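Local coordinates for ComZ (Thermus thermophilus, PDB 6QVI), which is a competence-associated pilin of natural transformation that probably serves as a DNA receptor at the tip of the pilus, at residues Y172-N177 and G217-G222; N72-L77 and T95-K100. All blocks are in the same frame, centred on the assembly; numbering follows the deposited sequence.

Interaction 1: residues Y172-N177 and G217-G222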
loop_
_atom_site.group_PDB
_atom_site.type_symbol
_atom_site.label_atom_id
_atom_site.label_comp_id
_atom_site.label_asym_id
_atom_site.label_seq_id
_atom_site.Cartn_x
_atom_site.Cartn_y
_atom_site.Cartn_z
ATOM N N TYR A 172 -5.615 24.212 6.492
ATOM C CA TYR A 172 -4.636 23.950 5.457
ATOM C C TYR A 172 -3.605 22.975 5.998
ATOM O O TYR A 172 -2.852 23.257 6.931
ATOM C CB TYR A 172 -4.015 25.255 4.964
ATOM C CG TYR A 172 -5.063 26.131 4.333
ATOM C CD1 TYR A 172 -5.764 27.068 5.087
ATOM C CD2 TYR A 172 -5.410 25.981 2.991
ATOM C CE1 TYR A 172 -6.758 27.862 4.508
ATOM C CE2 TYR A 172 -6.409 26.764 2.409
ATOM C CZ TYR A 172 -7.072 27.697 3.170
ATOM O OH TYR A 172 -8.051 28.475 2.586
ATOM N N VAL A 173 -3.632 21.779 5.449
ATOM C CA VAL A 173 -2.755 20.704 5.893
ATOM C C VAL A 173 -1.549 20.591 4.980
ATOM O O VAL A 173 -0.612 19.840 5.273
ATOM C CB VAL A 173 -3.666 19.451 5.932
ATOM C CG1 VAL A 173 -2.906 18.186 5.741
ATOM C CG2 VAL A 173 -4.500 19.413 7.226
ATOM N N ILE A 174 -1.557 21.325 3.872
ATOM C CA ILE A 174 -0.471 21.447 2.915
ATOM C C ILE A 174 -0.561 22.860 2.378
ATOM O O ILE A 174 -1.527 23.185 1.698
ATOM C CB ILE A 174 -0.592 20.426 1.770
ATOM C CG1 ILE A 174 -0.435 18.996 2.288
ATOM C CG2 ILE A 174 0.413 20.742 0.676
ATOM C CD1 ILE A 174 -0.646 17.943 1.216
ATOM N N GLU A 175 0.336 23.742 2.802
ATOM C CA GLU A 175 0.418 25.111 2.281
ATOM C C GLU A 175 1.662 25.220 1.408
ATOM O O GLU A 175 2.659 25.829 1.786
ATOM C CB GLU A 175 0.432 26.169 3.415
ATOM C CG GLU A 175 -0.768 26.157 4.354
ATOM C CD GLU A 175 -1.180 27.557 4.839
ATOM O OE1 GLU A 175 -1.097 28.528 4.049
ATOM O OE2 GLU A 175 -1.588 27.681 6.018
ATOM N N ALA A 176 1.625 24.557 0.261
ATOM C CA ALA A 176 2.782 24.503 -0.621
ATOM C C ALA A 176 2.690 25.677 -1.585
ATOM O O ALA A 176 1.681 25.841 -2.280
ATOM C CB ALA A 176 2.849 23.183 -1.382
ATOM N N ASN A 177 3.743 26.494 -1.622
ATOM C CA ASN A 177 3.794 27.683 -2.468
ATOM C C ASN A 177 5.164 27.719 -3.149
ATOM O O ASN A 177 5.947 28.643 -2.982
ATOM C CB ASN A 177 3.564 28.934 -1.618
ATOM C CG ASN A 177 2.268 28.871 -0.810
ATOM O OD1 ASN A 177 1.225 28.444 -1.307
ATOM N ND2 ASN A 177 2.347 29.274 0.469
ATOM N N GLY A 217 -9.376 18.283 6.089
ATOM C CA GLY A 217 -8.708 19.550 5.895
ATOM C C GLY A 217 -8.664 20.082 4.486
ATOM O O GLY A 217 -9.107 19.436 3.581
ATOM N N LYS A 218 -8.158 21.295 4.343
ATOM C CA LYS A 218 -7.954 21.975 3.072
ATOM C C LYS A 218 -6.470 21.947 2.691
ATOM O O LYS A 218 -5.628 21.455 3.441
ATOM C CB LYS A 218 -8.488 23.403 3.146
ATOM C CG LYS A 218 -9.907 23.503 3.668
ATOM C CD LYS A 218 -10.179 24.883 4.197
ATOM C CE LYS A 218 -10.524 25.782 3.059
ATOM N NZ LYS A 218 -11.917 25.461 2.610
ATOM N N ILE A 219 -6.164 22.422 1.484
ATOM C CA ILE A 219 -4.801 22.554 0.989
ATOM C C ILE A 219 -4.732 23.795 0.125
ATOM O O ILE A 219 -5.710 24.183 -0.527
ATOM C CB ILE A 219 -4.301 21.347 0.168
ATOM C CG1 ILE A 219 -5.014 21.264 -1.182
ATOM C CG2 ILE A 219 -4.444 20.045 0.936
ATOM C CD1 ILE A 219 -4.196 20.593 -2.236
ATOM N N SER A 220 -3.566 24.438 0.144
ATOM C CA SER A 220 -3.299 25.621 -0.666
ATOM C C SER A 220 -2.129 25.307 -1.581
ATOM O O SER A 220 -1.195 24.606 -1.190
ATOM C CB SER A 220 -2.988 26.854 0.201
ATOM O OG SER A 220 -3.153 28.066 -0.522
ATOM N N VAL A 221 -2.180 25.810 -2.805
ATOM C CA VAL A 221 -1.142 25.525 -3.780
ATOM C C VAL A 221 -0.750 26.838 -4.456
ATOM O O VAL A 221 -1.565 27.453 -5.163
ATOM C CB VAL A 221 -1.598 24.473 -4.798
ATOM C CG1 VAL A 221 -0.756 24.546 -6.051
ATOM C CG2 VAL A 221 -1.511 23.099 -4.180
ATOM N N GLY A 222 0.494 27.273 -4.222
ATOM C CA GLY A 222 1.018 28.501 -4.780
ATOM C C GLY A 222 1.951 28.251 -5.955
ATOM O O GLY A 222 2.129 27.122 -6.420
#
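Residues 172-177 and 217-222 lie on neighbouring strands of the beta-solenoid domain, the first two of a small parallel sheet that strand 246-247 completes. Strands 174-176 and 218-221 run side by side, 4° apart in direction, with 4.8 Å between their axes. Four backbone hydrogen bonds join them. Val-173 N reaches Lys-218 O at 2.8 Å. Ser-220 N meets Ile-174 O at 2.9 Å, almost along the C=O axis. Gly-222 N gives to Ala-176 O at 2.7 Å. The remaining bond, Ala-176 N to Ser-220 O, is longer at 3.2 Å and bent, with 137° at the hydrogen. Ser-220 thus bonds through both its N and its O on either side of Glu-175, the pattern of a parallel ladder.

Packing is dense where the side chains are buried. Ile-219 places CG1 between its backbone N and carbonyl carbon (chi1 70°), which leaves CG2 to meet Ile-174 CB at 4.0 Å. Both isoleucines rest on Leu-212 of strand 212-214, Ile-219 also on Val-214, while Val-173 touches Trp-149.

The face bearing Tyr-172, Glu-175, Lys-218 and Ser-220 is more accessible to solvent. Glu-175 is exposed and adds little, but the other three still meet closely. Tyr-172 CD2 lies 3.8 Å from Ser-220 CB, Ile-219 C adjoins the ring edge in plane, and Lys-218 CB sits over one ring face, offset toward the rim. Tyr-172 and Lys-218 point the same way, but the lysine bends at its last two torsions and NZ forms a salt bridge with Asp-245; on the way there, Lys-218 CE passes 3.7 Å from Tyr-172 OH.

Interaction 2: residues N72-L77 and T95-K100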
loop_
_atom_site.group_PDB
_atom_site.type_symbol
_atom_site.label_atom_id
_atom_site.label_comp_id
_atom_site.label_asym_id
_atom_site.label_seq_id
_atom_site.Cartn_x
_atom_site.Cartn_y
_atom_site.Cartn_z
ATOM N N ASN A 72 -23.348 4.493 -21.308
ATOM C CA ASN A 72 -24.674 4.791 -20.794
ATOM C C ASN A 72 -25.015 3.762 -19.764
ATOM O O ASN A 72 -25.991 3.077 -19.887
ATOM C CB ASN A 72 -25.712 4.799 -21.888
ATOM C CG ASN A 72 -25.590 5.984 -22.769
ATOM O OD1 ASN A 72 -25.421 7.088 -22.297
ATOM N ND2 ASN A 72 -25.681 5.771 -24.054
ATOM N N ASN A 73 -24.147 3.594 -18.780
ATOM C CA ASN A 73 -24.279 2.610 -17.730
ATOM C C ASN A 73 -24.554 1.180 -18.141
ATOM O O ASN A 73 -25.106 0.460 -17.370
ATOM C CB ASN A 73 -25.337 3.033 -16.743
ATOM C CG ASN A 73 -25.084 4.388 -16.178
ATOM O OD1 ASN A 73 -24.016 4.668 -15.679
ATOM N ND2 ASN A 73 -26.078 5.241 -16.255
ATOM N N ARG A 74 -24.093 0.725 -19.285
ATOM C CA ARG A 74 -24.397 -0.599 -19.707
ATOM C C ARG A 74 -23.208 -1.197 -20.422
ATOM O O ARG A 74 -22.469 -0.515 -21.074
ATOM C CB ARG A 74 -25.636 -0.502 -20.583
ATOM C CG ARG A 74 -25.777 -1.485 -21.715
ATOM C CD ARG A 74 -26.814 -1.017 -22.714
ATOM N NE ARG A 74 -26.510 -1.486 -24.054
ATOM C CZ ARG A 74 -26.879 -2.659 -24.538
ATOM N NH1 ARG A 74 -27.578 -3.493 -23.809
ATOM N NH2 ARG A 74 -26.555 -3.002 -25.761
ATOM N N LEU A 75 -23.020 -2.489 -20.267
ATOM C CA LEU A 75 -21.925 -3.167 -20.896
ATOM C C LEU A 75 -22.334 -4.559 -21.265
ATOM O O LEU A 75 -22.665 -5.331 -20.429
ATOM C CB LEU A 75 -20.767 -3.228 -19.938
ATOM C CG LEU A 75 -19.721 -4.251 -20.295
ATOM C CD1 LEU A 75 -18.955 -3.720 -21.471
ATOM C CD2 LEU A 75 -18.789 -4.458 -19.142
ATOM N N VAL A 76 -22.233 -4.902 -22.526
ATOM C CA VAL A 76 -22.680 -6.210 -22.963
ATOM C C VAL A 76 -21.570 -7.222 -22.798
ATOM O O VAL A 76 -20.524 -7.113 -23.438
ATOM C CB VAL A 76 -23.184 -6.173 -24.413
ATOM C CG1 VAL A 76 -23.514 -7.573 -24.857
ATOM C CG2 VAL A 76 -24.427 -5.283 -24.473
ATOM N N LEU A 77 -21.823 -8.246 -21.982
ATOM C CA LEU A 77 -20.852 -9.324 -21.800
ATOM C C LEU A 77 -21.048 -10.500 -22.747
ATOM O O LEU A 77 -20.097 -11.262 -22.939
ATOM C CB LEU A 77 -20.905 -9.882 -20.389
ATOM C CG LEU A 77 -20.889 -8.899 -19.252
ATOM C CD1 LEU A 77 -21.166 -9.687 -17.978
ATOM C CD2 LEU A 77 -19.562 -8.177 -19.240
ATOM N N THR A 95 -28.453 -13.672 -23.578
ATOM C CA THR A 95 -27.719 -12.467 -23.680
ATOM C C THR A 95 -27.434 -11.852 -22.348
ATOM O O THR A 95 -28.334 -11.443 -21.684
ATOM C CB THR A 95 -28.409 -11.476 -24.549
ATOM O OG1 THR A 95 -28.233 -11.885 -25.891
ATOM C CG2 THR A 95 -27.776 -10.171 -24.375
ATOM N N ALA A 96 -26.167 -11.737 -21.979
ATOM C CA ALA A 96 -25.834 -11.235 -20.651
ATOM C C ALA A 96 -25.379 -9.796 -20.794
ATOM O O ALA A 96 -24.497 -9.499 -21.613
ATOM C CB ALA A 96 -24.754 -12.079 -19.979
ATOM N N THR A 97 -25.980 -8.918 -20.000
ATOM C CA THR A 97 -25.668 -7.498 -19.988
ATOM C C THR A 97 -25.401 -7.089 -18.556
ATOM O O THR A 97 -26.085 -7.549 -17.635
ATOM C CB THR A 97 -26.812 -6.632 -20.541
ATOM O OG1 THR A 97 -27.179 -7.086 -21.847
ATOM C CG2 THR A 97 -26.366 -5.209 -20.656
ATOM N N LEU A 98 -24.391 -6.234 -18.381
ATOM C CA LEU A 98 -23.976 -5.738 -17.076
ATOM C C LEU A 98 -24.304 -4.259 -17.002
ATOM O O LEU A 98 -23.908 -3.498 -17.889
ATOM C CB LEU A 98 -22.477 -5.956 -16.852
ATOM C CG LEU A 98 -21.997 -5.332 -15.532
ATOM C CD1 LEU A 98 -22.751 -5.968 -14.392
ATOM C CD2 LEU A 98 -20.487 -5.456 -15.339
ATOM N N TYR A 99 -25.063 -3.872 -15.982
ATOM C CA TYR A 99 -25.489 -2.489 -15.791
ATOM C C TYR A 99 -24.965 -1.935 -14.472
ATOM O O TYR A 99 -25.074 -2.592 -13.428
ATOM C CB TYR A 99 -27.019 -2.398 -15.794
ATOM C CG TYR A 99 -27.667 -2.992 -17.004
ATOM C CD1 TYR A 99 -27.991 -4.343 -17.046
ATOM C CD2 TYR A 99 -27.991 -2.202 -18.094
ATOM C CE1 TYR A 99 -28.606 -4.894 -18.146
ATOM C CE2 TYR A 99 -28.614 -2.733 -19.190
ATOM C CZ TYR A 99 -28.930 -4.080 -19.225
ATOM O OH TYR A 99 -29.534 -4.592 -20.380
ATOM N N LYS A 100 -24.442 -0.718 -14.504
ATOM C CA LYS A 100 -24.037 -0.055 -13.273
ATOM C C LYS A 100 -25.091 0.961 -12.865
ATOM O O LYS A 100 -25.776 1.547 -13.705
ATOM C CB LYS A 100 -22.667 0.613 -13.392
ATOM C CG LYS A 100 -22.695 2.023 -13.890
ATOM C CD LYS A 100 -21.287 2.556 -14.012
ATOM C CE LYS A 100 -21.152 3.860 -13.303
ATOM N NZ LYS A 100 -19.970 4.542 -13.870
#
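Leu-75 and Leu-98 form the central hydrogen-bonded pair of this antiparallel contact: Leu-75 N gives to Leu-98 O at 2.7 Å, nearly along the C=O axis, and Leu-98 N returns a straighter bond to Leu-75 O at 2.8 Å. At one end the ladder has Lys-100 N bonded to Asn-73 O at 3.2 Å. At the other, Leu-77 N bonds to Ala-96 O at 3.0 Å; here the chain turns a corner and the pairing passes to strand 78-84.

On the face that bears Arg-74 and Tyr-99, the two side chains lie alongside each other. Arg-74 CB comes within 3.8 Å of Tyr-99 CD2, and the extended arginine continues past the ring toward Thr-97 CG2. Guanidinium and ring planes stand 46° apart, so they are not stacked; Val-76 CG2, from the arginine's own strand, sits over one guanidinium face, offset toward the rim. Tyr-99 also touches Val-111 of strand 107-115. An alanine in place of Tyr-99 would probably leave the aliphatic start of Arg-74 less well supported and lose the packing on Val-111.

Leu-75 and Leu-98 share the other face, their CD2 atoms 4.3 Å apart. Leu-77 joins them from the corner, crossing Leu-98 obliquely with CD1 4.1 Å from Leu-98 CB. At the far end Asn-73 and Lys-100 cross at about a right angle, Asn-73 OD1 lying 3.5 Å from Lys-100 CG, while Lys-100 NZ is held by Ala-56 O.

Further out, helix 12-40 packs Tyr-28 against Leu-77 and Ala-96, and Leu-32 against Leu-98; Phe-70 touches Leu-75 and Leu-98. The chemistry implies a two-faced sheet edge: hydrocarbon turned to this helix and the loop around Phe-70, with Arg-74, Tyr-99, Val-76 and Thr-97 on the reverse.

Interactions 1 and 2 belong to different domains of ComZ. Residues 172-177 and 217-222 lie in the beta-solenoid, whereas 72-77 and 95-100 lie in what is probably the pseudopilin-like domain, judging by the long helix 12-40 packed on an antiparallel sheet. Their centres are 41 Å apart and their nearest atoms about 25 Å, so they do not touch. Along the chain they come in series, interaction 2 closing before interaction 1 opens. The pairing differs too: interaction 1 joins neighbouring parallel strands, probably of adjacent solenoid turns, while interaction 2 joins a short strand to a long antiparallel one. Neither includes a bound ligand, and each is best read as packing within its own domain.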